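PDB 7L0A: esterase family protein from Staphylococcus aureus, which probably hydrolyses S-formylglutathione to formate and glutathione, as a serine esterase of the esterase D family with the alpha/beta-hydrolase fold. Local coordinates for residues B[216-219]-B[220-223]; B[223-226]-B[227-230]; B[164-167]-B[168-172]; B[100-103]-B[104-107]. All coordinates share one frame; numbering follows the deposited sequence.

How the interactions relate
All four contacts are local, between side chains a few residues apart. Interactions 1 and 2 follow one another on helix 216-228 and share Ile223, their centres 11 Å apart; the first lies by the predicted catalytic Asp213, the second at the far, more exposed end where the helix stops. Interaction 3 starts helix 168-177, with a cap made of polar atoms and a buried tryptophan beside it. Interaction 4, on helix 99-113, is the most buried and lies across the chain's centre from interaction 1. Tyrosine rings topped by aliphatic groups recur in 1, 2 and 4, while amide, carboxylate and water bonds gather on the more exposed side of 1 and at the helix start in 3.

Interaction 1: residues B[216-219]-B[220-223]; sequences YQDN and LDFI
With CG anti to the backbone N (chi1 179°), the Tyr216 ring leans along the helix to where Leu220, one turn on, lays its branched end across one face. The same setting in Gln217 (chi1 -176°), followed by a bend at chi2, folds the amide forward to Asp221. Leu220 CG stands 4.2 Å from the centroid of the Tyr216 ring, a CH-pi contact over the face, and Leu220 CD1 reaches Tyr216 CE2 at 3.7 Å. Leucine suits this place because its two methyls spread over the ring's outer half, and Phe235 of strand 234-238 packs against both residues. Helix 216-228 is the connection of the beta-alpha-beta unit between strands 204-210 and 234-238. The Tyr216 hydroxyl bonds to Asp237, and its side chain lies close to Asp213 of the predicted charge relay.

On the polar side, Gln217 NE2 donates to Asp221 OD1 over 3.1 Å. The acceptor lies in the plane of the amide, yet the donor arrives from above the carboxylate plane. Asp221 N also bonds to Gln217 O at 2.9 Å, a regular helical bond. Asp221 OD2 is 4.0 Å from Asp218 OD1, and a water donates to both, 2.8 Å from each oxygen. Asp218 OD2 takes a further bond from Asn160. The amide gives an N-H to Asp221 and the water one O-H to each acid, which should ease their repulsion on the helix.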
loop_
_atom_site.group_PDB
_atom_site.type_symbol
_atom_site.label_atom_id
_atom_site.label_comp_id
_atom_site.label_asym_id
_atom_site.label_seq_id
_atom_site.Cartn_x
_atom_site.Cartn_y
_atom_site.Cartn_z
ATOM N N TYR B 216 4.495 32.881 13.639
ATOM C CA TYR B 216 4.846 32.660 15.036
ATOM C C TYR B 216 3.954 33.460 15.979
ATOM O O TYR B 216 3.470 32.930 16.987
ATOM C CB TYR B 216 6.315 33.023 15.269
ATOM C CG TYR B 216 6.787 32.855 16.686
ATOM C CD1 TYR B 216 6.837 31.599 17.282
ATOM C CD2 TYR B 216 7.242 33.937 17.414
ATOM C CE1 TYR B 216 7.296 31.441 18.584
ATOM C CE2 TYR B 216 7.711 33.780 18.712
ATOM C CZ TYR B 216 7.715 32.545 19.299
ATOM O OH TYR B 216 8.181 32.416 20.601
ATOM N N GLN B 217 3.757 34.754 15.702
ATOM C CA GLN B 217 2.944 35.554 16.616
ATOM C C GLN B 217 1.501 35.063 16.652
ATOM O O GLN B 217 0.892 35.014 17.726
ATOM C CB GLN B 217 3.017 37.031 16.235
ATOM C CG GLN B 217 2.262 37.932 17.211
ATOM C CD GLN B 217 2.766 37.808 18.648
ATOM O OE1 GLN B 217 3.970 37.901 18.906
ATOM N NE2 GLN B 217 1.840 37.591 19.588
ATOM N N ASP B 218 0.952 34.636 15.507
ATOM C CA ASP B 218 -0.407 34.086 15.526
ATOM C C ASP B 218 -0.449 32.767 16.288
ATOM O O ASP B 218 -1.459 32.441 16.913
ATOM C CB ASP B 218 -0.926 33.946 14.093
ATOM C CG ASP B 218 -1.189 35.302 13.431
ATOM O OD1 ASP B 218 -1.633 36.232 14.132
ATOM O OD2 ASP B 218 -0.957 35.456 12.219
ATOM N N ASN B 219 0.646 32.009 16.279
ATOM C CA ASN B 219 0.743 30.829 17.132
ATOM C C ASN B 219 0.712 31.212 18.611
ATOM O O ASN B 219 0.037 30.567 19.417
ATOM C CB ASN B 219 2.021 30.061 16.783
ATOM C CG ASN B 219 1.806 29.010 15.722
ATOM O OD1 ASN B 219 2.040 27.838 15.951
ATOM N ND2 ASN B 219 1.329 29.427 14.566
ATOM N N LEU B 220 1.458 32.263 18.996
ATOM C CA LEU B 220 1.425 32.699 20.385
ATOM C C LEU B 220 0.028 33.159 20.774
ATOM O O LEU B 220 -0.424 32.929 21.901
ATOM C CB LEU B 220 2.426 33.827 20.618
ATOM C CG LEU B 220 3.897 33.432 20.453
ATOM C CD1 LEU B 220 4.749 34.689 20.746
ATOM C CD2 LEU B 220 4.320 32.285 21.336
ATOM N N ASP B 221 -0.655 33.859 19.870
ATOM C CA ASP B 221 -2.006 34.318 20.185
ATOM C C ASP B 221 -2.933 33.136 20.442
ATOM O O ASP B 221 -3.786 33.174 21.344
ATOM C CB ASP B 221 -2.553 35.164 19.043
ATOM C CG ASP B 221 -1.908 36.529 18.968
ATOM O OD1 ASP B 221 -1.182 36.919 19.918
ATOM O OD2 ASP B 221 -2.119 37.200 17.934
ATOM N N PHE B 222 -2.794 32.082 19.646
ATOM C CA PHE B 222 -3.645 30.917 19.806
ATOM C C PHE B 222 -3.396 30.236 21.143
ATOM O O PHE B 222 -4.351 29.886 21.852
ATOM C CB PHE B 222 -3.410 29.930 18.664
ATOM C CG PHE B 222 -4.386 28.796 18.626
ATOM C CD1 PHE B 222 -5.698 29.010 18.205
ATOM C CD2 PHE B 222 -4.021 27.527 19.051
ATOM C CE1 PHE B 222 -6.621 27.969 18.188
ATOM C CE2 PHE B 222 -4.938 26.492 19.016
ATOM C CZ PHE B 222 -6.238 26.708 18.602
ATOM N N ILE B 223 -2.125 29.997 21.493
ATOM C CA ILE B 223 -1.877 29.307 22.758
ATOM C C ILE B 223 -2.255 30.183 23.944
ATOM O O ILE B 223 -2.616 29.673 25.007
ATOM C CB ILE B 223 -0.426 28.815 22.889
ATOM C CG1 ILE B 223 0.570 29.967 22.910
ATOM C CG2 ILE B 223 -0.121 27.874 21.750
ATOM C CD1 ILE B 223 2.018 29.501 23.105
HETATM O O HOH W 1 -0.710 38.233 15.779
#

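Interaction 2: residues B[223-226]-B[227-230]; sequences IDYL and SRIN
The Tyr225 ring is overlapped on one face by Ile229, whose CG2 lies 3.7 Å from Tyr225 CZ. Ile229 belongs to the Schellman motif that closes helix 216-228, and Tyr225 comes just before it: Asn230, with positive phi, is the C-prime residue, Val231 N returns to Leu226 O, and a weak bond joins Asn230 N to Ser227 O. Asparagine is well suited to this left-handed backbone conformation. Ile229, the first residue to leave helical angles, still gives its N-H to Tyr225 O at 3.0 Å. Its chi1 of 58° sets CG1 between the backbone N and the carbonyl carbon, over the ring face, with CD1 near Tyr225 CE2 and CG2 at CZ.

Arg228 takes the ring's edge. Its chain bends at chi3, so that NH2 comes 3.6 Å from Tyr225 CD1, near the ring plane, with the guanidinium plane turned 56° from the ring. Leu192 of helix 188-197 packs against both Tyr225 and Ile229, and the Tyr225 hydroxyl bonds to Asp193; a tyrosine thus serves both the apolar seam and a polar partner. One face of the Arg228 guanidinium rests over the backbone, with Tyr225 CA 3.7 Å above its plane.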
loop_
_atom_site.group_PDB
_atom_site.type_symbol
_atom_site.label_atom_id
_atom_site.label_comp_id
_atom_site.label_asym_id
_atom_site.label_seq_id
_atom_site.Cartn_x
_atom_site.Cartn_y
_atom_site.Cartn_z
ATOM N N ILE B 223 -2.125 29.997 21.493
ATOM C CA ILE B 223 -1.877 29.307 22.758
ATOM C C ILE B 223 -2.255 30.183 23.944
ATOM O O ILE B 223 -2.616 29.673 25.007
ATOM C CB ILE B 223 -0.426 28.815 22.889
ATOM C CG1 ILE B 223 0.570 29.967 22.910
ATOM C CG2 ILE B 223 -0.121 27.874 21.750
ATOM C CD1 ILE B 223 2.018 29.501 23.105
ATOM N N ASP B 224 -2.132 31.502 23.819
ATOM C CA ASP B 224 -2.618 32.391 24.861
ATOM C C ASP B 224 -4.121 32.227 25.084
ATOM O O ASP B 224 -4.599 32.201 26.234
ATOM C CB ASP B 224 -2.270 33.825 24.474
ATOM C CG ASP B 224 -0.826 34.189 24.779
ATOM O OD1 ASP B 224 -0.113 33.352 25.373
ATOM O OD2 ASP B 224 -0.400 35.308 24.405
ATOM N N TYR B 225 -4.886 32.101 24.004
ATOM C CA TYR B 225 -6.306 31.831 24.148
ATOM C C TYR B 225 -6.554 30.458 24.769
ATOM O O TYR B 225 -7.381 30.326 25.681
ATOM C CB TYR B 225 -7.028 31.990 22.795
ATOM C CG TYR B 225 -8.541 31.891 22.937
ATOM C CD1 TYR B 225 -9.239 32.776 23.745
ATOM C CD2 TYR B 225 -9.273 30.898 22.277
ATOM C CE1 TYR B 225 -10.621 32.679 23.892
ATOM C CE2 TYR B 225 -10.653 30.792 22.431
ATOM C CZ TYR B 225 -11.324 31.696 23.238
ATOM O OH TYR B 225 -12.693 31.583 23.384
ATOM N N LEU B 226 -5.848 29.421 24.308
ATOM C CA LEU B 226 -5.943 28.121 24.973
ATOM C C LEU B 226 -5.758 28.257 26.485
ATOM O O LEU B 226 -6.508 27.666 27.275
ATOM C CB LEU B 226 -4.903 27.152 24.417
ATOM C CG LEU B 226 -5.105 26.683 22.992
ATOM C CD1 LEU B 226 -3.942 25.714 22.642
ATOM C CD2 LEU B 226 -6.421 25.999 22.817
ATOM N N SER B 227 -4.728 29.009 26.904
ATOM C CA SER B 227 -4.486 29.176 28.332
ATOM C C SER B 227 -5.689 29.840 29.012
ATOM O O SER B 227 -6.087 29.461 30.125
ATOM C CB SER B 227 -3.236 30.027 28.580
ATOM O OG SER B 227 -2.050 29.300 28.254
ATOM N N ARG B 228 -6.271 30.855 28.362
ATOM C CA ARG B 228 -7.352 31.612 28.995
ATOM C C ARG B 228 -8.622 30.779 29.137
ATOM O O ARG B 228 -9.406 31.014 30.058
ATOM C CB ARG B 228 -7.658 32.896 28.213
ATOM C CG ARG B 228 -6.555 33.962 28.355
ATOM C CD ARG B 228 -6.948 35.336 27.840
ATOM N NE ARG B 228 -7.383 35.381 26.448
ATOM C CZ ARG B 228 -6.558 35.477 25.407
ATOM N NH1 ARG B 228 -5.262 35.502 25.596
ATOM N NH2 ARG B 228 -7.037 35.540 24.177
ATOM N N ILE B 229 -8.865 29.830 28.232
ATOM C CA ILE B 229 -10.039 28.976 28.353
ATOM C C ILE B 229 -9.699 27.599 28.924
ATOM O O ILE B 229 -10.519 26.679 28.866
ATOM C CB ILE B 229 -10.782 28.854 27.019
ATOM C CG1 ILE B 229 -9.866 28.292 25.945
ATOM C CG2 ILE B 229 -11.341 30.217 26.575
ATOM C CD1 ILE B 229 -10.622 27.735 24.789
ATOM N N ASN B 230 -8.504 27.446 29.486
ATOM C CA ASN B 230 -8.128 26.277 30.281
ATOM C C ASN B 230 -8.122 24.988 29.466
ATOM O O ASN B 230 -8.473 23.917 29.973
ATOM C CB ASN B 230 -9.037 26.114 31.503
ATOM C CG ASN B 230 -8.474 25.160 32.521
ATOM O OD1 ASN B 230 -7.261 25.085 32.726
ATOM N ND2 ASN B 230 -9.358 24.389 33.145
#

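Interaction 3: residues B[164-167]-B[168-172]; sequences LEWN and DFSKE
Asn167 is the N-cap of helix 168-177, and Ser170 meets it through two hydrogen bonds. Asn167 OD1 accepts the capping bond from Ser170 N at 2.8 Å, nearly in line with the side-chain carbonyl, and a second from Ser170 OG at 2.6 Å, a donor 52° out of the carbonyl plane. Two donors from one residue therefore hold the amide oxygen. Asparagine suits the cap because chi1 69° swings its oxygen toward the N-H of Ser170, in the first turn, where N-H groups lack a helical acceptor. The backbone takes up the helix at once, Lys171 N bonding to Asn167 O at 2.8 Å.

A water forms a second polar link, donating to Trp166 O and to Asp168 OD1. An aspartate in the first turn should also be favoured by the helix dipole.

The remaining contacts are those of the indole of Trp166, which is buried beside Leu56 and Met130, with its NE1 bonded to Leu161 O. Trp166 CB packs on Lys171 CB at 3.8 Å, the two side chains running roughly at right angles. Lys171 CD lies 4.1 Å from Trp166 CD1 while the amino end leads away. Polar Ser170 OG lies at the indole's edge, 3.3 Å from Trp166 CE3.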
loop_
_atom_site.group_PDB
_atom_site.type_symbol
_atom_site.label_atom_id
_atom_site.label_comp_id
_atom_site.label_asym_id
_atom_site.label_seq_id
_atom_site.Cartn_x
_atom_site.Cartn_y
_atom_site.Cartn_z
ATOM N N LEU B 164 -0.840 32.547 1.794
ATOM C CA LEU B 164 -0.350 31.217 1.457
ATOM C C LEU B 164 -0.242 31.017 -0.053
ATOM O O LEU B 164 -0.716 31.832 -0.854
ATOM C CB LEU B 164 -1.272 30.157 2.071
ATOM C CG LEU B 164 -1.497 30.335 3.574
ATOM C CD1 LEU B 164 -2.471 29.268 4.073
ATOM C CD2 LEU B 164 -0.192 30.266 4.364
ATOM N N GLU B 165 0.376 29.889 -0.429
ATOM C CA GLU B 165 0.762 29.601 -1.812
ATOM C C GLU B 165 -0.313 28.893 -2.607
ATOM O O GLU B 165 -0.028 27.977 -3.394
ATOM C CB GLU B 165 2.054 28.777 -1.802
ATOM C CG GLU B 165 3.248 29.503 -1.221
ATOM C CD GLU B 165 3.524 30.817 -1.934
ATOM O OE1 GLU B 165 3.381 30.865 -3.176
ATOM O OE2 GLU B 165 3.865 31.804 -1.246
ATOM N N TRP B 166 -1.557 29.321 -2.475
ATOM C CA TRP B 166 -2.653 28.743 -3.232
ATOM C C TRP B 166 -2.442 28.863 -4.731
ATOM O O TRP B 166 -1.935 29.875 -5.214
ATOM C CB TRP B 166 -3.944 29.480 -2.850
ATOM C CG TRP B 166 -4.281 29.419 -1.414
ATOM C CD1 TRP B 166 -4.085 30.398 -0.467
ATOM C CD2 TRP B 166 -4.886 28.326 -0.740
ATOM N NE1 TRP B 166 -4.532 29.964 0.756
ATOM C CE2 TRP B 166 -5.034 28.694 0.615
ATOM C CE3 TRP B 166 -5.329 27.068 -1.149
ATOM C CZ2 TRP B 166 -5.585 27.832 1.567
ATOM C CZ3 TRP B 166 -5.879 26.229 -0.214
ATOM C CH2 TRP B 166 -6.007 26.613 1.125
ATOM N N ASN B 167 -2.867 27.833 -5.473
ATOM C CA ASN B 167 -2.968 27.973 -6.926
ATOM C C ASN B 167 -4.141 28.899 -7.287
ATOM O O ASN B 167 -4.901 29.356 -6.431
ATOM C CB ASN B 167 -3.060 26.597 -7.604
ATOM C CG ASN B 167 -4.375 25.852 -7.349
ATOM O OD1 ASN B 167 -5.387 26.419 -6.916
ATOM N ND2 ASN B 167 -4.390 24.583 -7.712
ATOM N N ASP B 168 -4.285 29.193 -8.585
ATOM C CA ASP B 168 -5.202 30.240 -9.008
ATOM C C ASP B 168 -6.648 29.900 -8.679
ATOM O O ASP B 168 -7.407 30.753 -8.196
ATOM C CB ASP B 168 -5.050 30.478 -10.511
ATOM C CG ASP B 168 -3.793 31.255 -10.860
ATOM O OD1 ASP B 168 -3.159 31.829 -9.947
ATOM O OD2 ASP B 168 -3.446 31.297 -12.058
ATOM N N PHE B 169 -7.074 28.671 -9.005
ATOM C CA PHE B 169 -8.480 28.297 -8.796
ATOM C C PHE B 169 -8.818 28.214 -7.309
ATOM O O PHE B 169 -9.918 28.621 -6.897
ATOM C CB PHE B 169 -8.755 26.970 -9.520
ATOM C CG PHE B 169 -10.211 26.586 -9.614
ATOM C CD1 PHE B 169 -11.183 27.527 -9.906
ATOM C CD2 PHE B 169 -10.596 25.262 -9.439
ATOM C CE1 PHE B 169 -12.526 27.165 -10.002
ATOM C CE2 PHE B 169 -11.938 24.897 -9.534
ATOM C CZ PHE B 169 -12.890 25.837 -9.825
ATOM N N SER B 170 -7.890 27.705 -6.480
ATOM C CA SER B 170 -8.165 27.646 -5.052
ATOM C C SER B 170 -8.091 29.035 -4.433
ATOM O O SER B 170 -8.914 29.386 -3.573
ATOM C CB SER B 170 -7.226 26.673 -4.348
ATOM O OG SER B 170 -5.887 27.073 -4.439
ATOM N N LYS B 171 -7.145 29.865 -4.889
ATOM C CA LYS B 171 -7.066 31.227 -4.351
ATOM C C LYS B 171 -8.364 31.983 -4.600
ATOM O O LYS B 171 -8.837 32.722 -3.727
ATOM C CB LYS B 171 -5.892 31.989 -4.960
ATOM C CG LYS B 171 -5.668 33.403 -4.416
ATOM C CD LYS B 171 -5.321 33.370 -2.941
ATOM C CE LYS B 171 -4.970 34.762 -2.421
ATOM N NZ LYS B 171 -3.727 35.291 -3.057
ATOM N N GLU B 172 -8.973 31.798 -5.777
ATOM C CA GLU B 172 -10.213 32.514 -6.066
ATOM C C GLU B 172 -11.324 32.099 -5.112
ATOM O O GLU B 172 -12.163 32.934 -4.725
ATOM C CB GLU B 172 -10.635 32.265 -7.510
ATOM C CG GLU B 172 -11.763 33.145 -8.001
ATOM C CD GLU B 172 -11.316 34.570 -8.199
ATOM O OE1 GLU B 172 -10.084 34.821 -8.255
ATOM O OE2 GLU B 172 -12.207 35.438 -8.310
HETATM O O HOH W 2 -2.013 31.801 -7.271
#

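Interaction 4: residues B[100-103]-B[104-107]; sequences YDYI and LEVY
Four i to i+4 backbone bonds, from Leu104 N to Tyr100 O (3.3 Å) through Tyr107 N to Ile103 O (3.0 Å), keep helix 99-113 regular. On that frame two tyrosines each receive an aliphatic group from the residue four places on. Leu104 CD1 lies over one face of the Tyr100 ring, 4.0 Å from its centroid and 3.6 Å from Tyr100 CE2. Val106 CG2 does the same for Tyr102, 4.1 Å from the ring centroid; the ring reaches it because Tyr102 CG is anti to the backbone N (chi1 167°). Both are CH-pi contacts about 26° off the ring normal. Valine suits the second pair, since CG2, one bond from the branched CB, sits close to the backbone under the ring.

Glu105 OE1 comes to the edge of the Tyr102 ring, 4.1 Å from CD1, the carboxylate almost perpendicular to the ring. This buried acid is satisfied by hydroxyls of Tyr16, Ser18 and Thr20, and its side chain packs on Phe38 of the second subunit. The tyrosine hydroxyls bond elsewhere in the chain, Tyr100 to Gln142 and Tyr102 to Asn84 O. Leu104 and Tyr100 face Phe138 of helix 130-141, whereas Tyr102 and Val106 pack on strands 79-83 and 24-32.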
loop_
_atom_site.group_PDB
_atom_site.type_symbol
_atom_site.label_atom_id
_atom_site.label_comp_id
_atom_site.label_asym_id
_atom_site.label_seq_id
_atom_site.Cartn_x
_atom_site.Cartn_y
_atom_site.Cartn_z
ATOM N N TYR B 100 -11.889 17.921 4.682
ATOM C CA TYR B 100 -12.303 17.248 5.910
ATOM C C TYR B 100 -12.760 15.823 5.622
ATOM O O TYR B 100 -12.268 14.863 6.232
ATOM C CB TYR B 100 -13.424 18.046 6.579
ATOM C CG TYR B 100 -13.992 17.471 7.830
ATOM C CD1 TYR B 100 -13.384 17.684 9.067
ATOM C CD2 TYR B 100 -15.156 16.742 7.790
ATOM C CE1 TYR B 100 -13.961 17.168 10.232
ATOM C CE2 TYR B 100 -15.705 16.200 8.936
ATOM C CZ TYR B 100 -15.096 16.419 10.149
ATOM O OH TYR B 100 -15.663 15.889 11.287
ATOM N N ASP B 101 -13.661 15.660 4.643
ATOM C CA ASP B 101 -14.213 14.350 4.340
ATOM C C ASP B 101 -13.141 13.438 3.765
ATOM O O ASP B 101 -13.140 12.226 4.022
ATOM C CB ASP B 101 -15.363 14.508 3.367
ATOM C CG ASP B 101 -16.325 15.617 3.812
ATOM O OD1 ASP B 101 -17.133 15.327 4.731
ATOM O OD2 ASP B 101 -16.229 16.769 3.299
ATOM N N TYR B 102 -12.258 14.010 2.955
ATOM C CA TYR B 102 -11.215 13.230 2.299
ATOM C C TYR B 102 -10.222 12.662 3.304
ATOM O O TYR B 102 -9.856 11.479 3.221
ATOM C CB TYR B 102 -10.508 14.101 1.260
ATOM C CG TYR B 102 -9.226 13.542 0.719
ATOM C CD1 TYR B 102 -9.186 12.323 0.049
ATOM C CD2 TYR B 102 -8.023 14.213 0.934
ATOM C CE1 TYR B 102 -7.980 11.824 -0.438
ATOM C CE2 TYR B 102 -6.821 13.705 0.468
ATOM C CZ TYR B 102 -6.825 12.519 -0.208
ATOM O OH TYR B 102 -5.616 12.010 -0.689
ATOM N N ILE B 103 -9.748 13.483 4.246
ATOM C CA ILE B 103 -8.815 12.959 5.227
ATOM C C ILE B 103 -9.477 11.853 6.056
ATOM O O ILE B 103 -8.839 10.841 6.385
ATOM C CB ILE B 103 -8.247 14.080 6.118
ATOM C CG1 ILE B 103 -7.405 15.059 5.302
ATOM C CG2 ILE B 103 -7.329 13.480 7.203
ATOM C CD1 ILE B 103 -6.283 14.420 4.536
ATOM N N LEU B 104 -10.772 11.978 6.341
ATOM C CA LEU B 104 -11.456 10.928 7.093
ATOM C C LEU B 104 -11.623 9.672 6.243
ATOM O O LEU B 104 -11.587 8.558 6.771
ATOM C CB LEU B 104 -12.787 11.441 7.626
ATOM C CG LEU B 104 -12.602 12.490 8.718
ATOM C CD1 LEU B 104 -13.956 13.043 9.112
ATOM C CD2 LEU B 104 -11.906 11.950 9.949
ATOM N N GLU B 105 -11.794 9.828 4.930
ATOM C CA GLU B 105 -11.796 8.680 4.032
ATOM C C GLU B 105 -10.450 7.970 4.059
ATOM O O GLU B 105 -10.398 6.734 4.131
ATOM C CB GLU B 105 -12.134 9.131 2.613
ATOM C CG GLU B 105 -11.831 8.043 1.563
ATOM C CD GLU B 105 -11.935 8.555 0.147
ATOM O OE1 GLU B 105 -10.907 8.691 -0.494
ATOM O OE2 GLU B 105 -13.078 8.910 -0.286
ATOM N N VAL B 106 -9.349 8.729 3.974
ATOM C CA VAL B 106 -8.026 8.104 4.012
ATOM C C VAL B 106 -7.877 7.315 5.309
ATOM O O VAL B 106 -7.429 6.157 5.310
ATOM C CB VAL B 106 -6.905 9.148 3.859
ATOM C CG1 VAL B 106 -5.564 8.500 4.071
ATOM C CG2 VAL B 106 -6.965 9.794 2.484
ATOM N N TYR B 107 -8.257 7.936 6.427
ATOM C CA TYR B 107 -8.204 7.272 7.722
ATOM C C TYR B 107 -8.954 5.943 7.678
ATOM O O TYR B 107 -8.411 4.892 8.056
ATOM C CB TYR B 107 -8.783 8.186 8.817
ATOM C CG TYR B 107 -8.729 7.560 10.193
ATOM C CD1 TYR B 107 -9.660 6.592 10.586
ATOM C CD2 TYR B 107 -7.738 7.916 11.100
ATOM C CE1 TYR B 107 -9.556 5.977 11.845
ATOM C CE2 TYR B 107 -7.660 7.339 12.362
ATOM C CZ TYR B 107 -8.558 6.368 12.726
ATOM O OH TYR B 107 -8.464 5.763 13.969
#